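Local structure of VgrG protein (Vibrio cholerae, 4DTH) at residues Ala32-Ala37 with His149-Gly154. The protein is the actin cross-linking domain of a VgrG toxin, which binds ATP and magnesium and probably uses them to join G-actin monomers covalently. Sequence-based numbering, arbitrary orientation.
Sequences AGLVVA and HVIAAG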
ATOM      1  N   ALA A  32      16.240   0.508   9.083  1.00 22.54           N
ATOM      2  CA  ALA A  32      17.453   1.320   8.994  1.00 22.89           C
ATOM      3  C   ALA A  32      18.604   0.513   9.574  1.00 25.27           C
ATOM      4  O   ALA A  32      18.400  -0.290  10.491  1.00 24.68           O
ATOM      5  CB  ALA A  32      17.291   2.620   9.771  1.00 24.16           C
ATOM      6  N   GLY A  33      19.794   0.721   9.023  1.00 21.38           N
ATOM      7  CA  GLY A  33      21.013   0.094   9.515  1.00 20.56           C
ATOM      8  C   GLY A  33      21.608  -0.982   8.640  1.00 23.42           C
ATOM      9  O   GLY A  33      22.702  -1.466   8.941  1.00 22.14           O
ATOM     10  N   LEU A  34      20.882  -1.403   7.590  1.00 19.03           N
ATOM     11  CA  LEU A  34      21.355  -2.453   6.690  1.00 18.21           C
ATOM     12  C   LEU A  34      20.752  -2.321   5.307  1.00 21.13           C
ATOM     13  O   LEU A  34      19.824  -1.528   5.083  1.00 20.70           O
ATOM     14  CB  LEU A  34      21.074  -3.875   7.269  1.00 17.86           C
ATOM     15  CG  LEU A  34      19.609  -4.291   7.538  1.00 21.93           C
ATOM     16  CD1 LEU A  34      18.861  -4.625   6.262  1.00 21.79           C
ATOM     17  CD2 LEU A  34      19.557  -5.549   8.354  1.00 22.70           C
ATOM     18  N   VAL A  35      21.255  -3.153   4.393  1.00 17.75           N
ATOM     19  CA  VAL A  35      20.734  -3.303   3.043  1.00 18.13           C
ATOM     20  C   VAL A  35      20.689  -4.791   2.680  1.00 20.06           C
ATOM     21  O   VAL A  35      21.355  -5.611   3.314  1.00 20.14           O
ATOM     22  CB  VAL A  35      21.586  -2.519   2.008  1.00 22.15           C
ATOM     23  CG1 VAL A  35      21.414  -0.997   2.162  1.00 22.33           C
ATOM     24  CG2 VAL A  35      23.065  -2.941   2.056  1.00 22.15           C
ATOM     25  N   VAL A  36      19.922  -5.120   1.638  1.00 17.69           N
ATOM     26  CA  VAL A  36      19.900  -6.436   1.012  1.00 17.08           C
ATOM     27  C   VAL A  36      20.477  -6.222  -0.393  1.00 20.87           C
ATOM     28  O   VAL A  36      20.164  -5.219  -1.043  1.00 20.24           O
ATOM     29  CB  VAL A  36      18.508  -7.138   0.975  1.00 20.46           C
ATOM     30  CG1 VAL A  36      17.471  -6.335   0.180  1.00 20.00           C
ATOM     31  CG2 VAL A  36      18.619  -8.569   0.427  1.00 20.47           C
ATOM     32  N   ALA A  37      21.335  -7.129  -0.842  1.00 19.25           N
ATOM     33  CA  ALA A  37      21.843  -7.066  -2.210  1.00 19.73           C
ATOM     34  C   ALA A  37      21.368  -8.330  -2.900  1.00 24.02           C
ATOM     35  O   ALA A  37      21.343  -9.407  -2.292  1.00 21.92           O
ATOM     36  CB  ALA A  37      23.346  -6.954  -2.235  1.00 20.62           C
ATOM     37  N   HIS A 149      20.777 -13.811  -2.272  1.00 21.49           N
ATOM     38  CA  HIS A 149      20.809 -12.503  -1.620  1.00 20.04           C
ATOM     39  C   HIS A 149      21.915 -12.470  -0.582  1.00 23.06           C
ATOM     40  O   HIS A 149      22.418 -13.520  -0.176  1.00 22.14           O
ATOM     41  CB  HIS A 149      19.446 -12.162  -0.947  1.00 19.56           C
ATOM     42  CG  HIS A 149      19.238 -12.821   0.389  1.00 21.76           C
ATOM     43  ND1 HIS A 149      18.657 -14.073   0.495  1.00 22.73           N
ATOM     44  CD2 HIS A 149      19.569 -12.387   1.632  1.00 22.29           C
ATOM     45  CE1 HIS A 149      18.648 -14.360   1.788  1.00 21.56           C
ATOM     46  NE2 HIS A 149      19.186 -13.374   2.511  1.00 21.84           N
ATOM     47  N   VAL A 150      22.281 -11.264  -0.140  1.00 19.13           N
ATOM     48  CA  VAL A 150      23.194 -11.048   0.982  1.00 18.48           C
ATOM     49  C   VAL A 150      22.640  -9.901   1.817  1.00 21.44           C
ATOM     50  O   VAL A 150      21.978  -9.005   1.280  1.00 20.73           O
ATOM     51  CB  VAL A 150      24.699 -10.830   0.623  1.00 21.79           C
ATOM     52  CG1 VAL A 150      25.315 -12.066  -0.020  1.00 21.36           C
ATOM     53  CG2 VAL A 150      24.923  -9.586  -0.241  1.00 21.36           C
ATOM     54  N   ILE A 151      22.918  -9.929   3.119  1.00 17.55           N
ATOM     55  CA  ILE A 151      22.530  -8.856   4.037  1.00 17.11           C
ATOM     56  C   ILE A 151      23.830  -8.184   4.455  1.00 20.78           C
ATOM     57  O   ILE A 151      24.764  -8.873   4.880  1.00 19.21           O
ATOM     58  CB  ILE A 151      21.745  -9.408   5.271  1.00 19.84           C
ATOM     59  CG1 ILE A 151      20.430 -10.118   4.855  1.00 20.26           C
ATOM     60  CG2 ILE A 151      21.502  -8.294   6.328  1.00 19.17           C
ATOM     61  CD1 ILE A 151      19.338  -9.198   4.182  1.00 22.26           C
ATOM     62  N   ALA A 152      23.883  -6.850   4.372  1.00 18.35           N
ATOM     63  CA  ALA A 152      25.078  -6.100   4.747  1.00 18.27           C
ATOM     64  C   ALA A 152      24.744  -4.856   5.546  1.00 21.39           C
ATOM     65  O   ALA A 152      23.751  -4.186   5.268  1.00 19.27           O
ATOM     66  CB  ALA A 152      25.890  -5.735   3.518  1.00 19.49           C
ATOM     67  N   ALA A 153      25.590  -4.543   6.531  1.00 19.49           N
ATOM     68  CA  ALA A 153      25.441  -3.381   7.407  1.00 19.38           C
ATOM     69  C   ALA A 153      25.539  -2.074   6.648  1.00 22.49           C
ATOM     70  O   ALA A 153      26.246  -1.989   5.639  1.00 21.90           O
ATOM     71  CB  ALA A 153      26.518  -3.413   8.467  1.00 20.32           C
ATOM     72  N   GLY A 154      24.838  -1.064   7.157  1.00 20.90           N
ATOM     73  CA  GLY A 154      24.850   0.279   6.594  1.00 21.54           C
ATOM     74  C   GLY A 154      24.394   0.296   5.154  1.00 25.34           C
ATOM     75  O   GLY A 154      23.330  -0.242   4.834  1.00 24.01           O
TER
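The imidazole of His149 meets Val36 CG2 obliquely, with its CD2 atom 4.1 Å from that methyl. The methyl gets there because it stands anti to the backbone N of Val36. The ring is fixed at both nitrogens, ND1 by Asn146 O and NE2 by Leu130 N, and Phe46 meets it with planes at about 45°. The other flat groups are peptide carbonyls, and one of them receives its donor unusually: Gly154 N sits 2.8 Å from Gly33 O but well above that carbonyl's plane, 53° out of it. Val35 with Ala152 and Ala37 with Val150 are antiparallel hydrogen-bonded pairs, and their four bonds establish an antiparallel strand pair, its segment axes 4.7 Å apart at 152°; the Gly33 bond extends the pairing beyond Leu34. The pair lies in the actin cross-linking domain, where strand 34-38 also pairs with strand 85-97. Leu34, Val36 and Ile151 form an apolar cluster: Ile151 CD1 reaches Val36 CG2 at 3.9 Å, while Ile151 CG2 meets Leu34 CD2. Phe118 of helix 101-124 touches both Leu34 and Ile151. On the sheet face opposite Val36 and Ile151, Ala37 CB packs 3.7 Å from Val150 CG2, and Val35 CG2 lies 4.2 Å from Ala152 CB. Val36 CA adds a CA-H...O contact of 3.3 Å to Val150 O, which also accepts Ala37 N. Near Gly154, Val35 CG1 comes within 3.4 Å of Gly154 O, whereas the buried Leu34 N has no hydrogen-bond partner in the model.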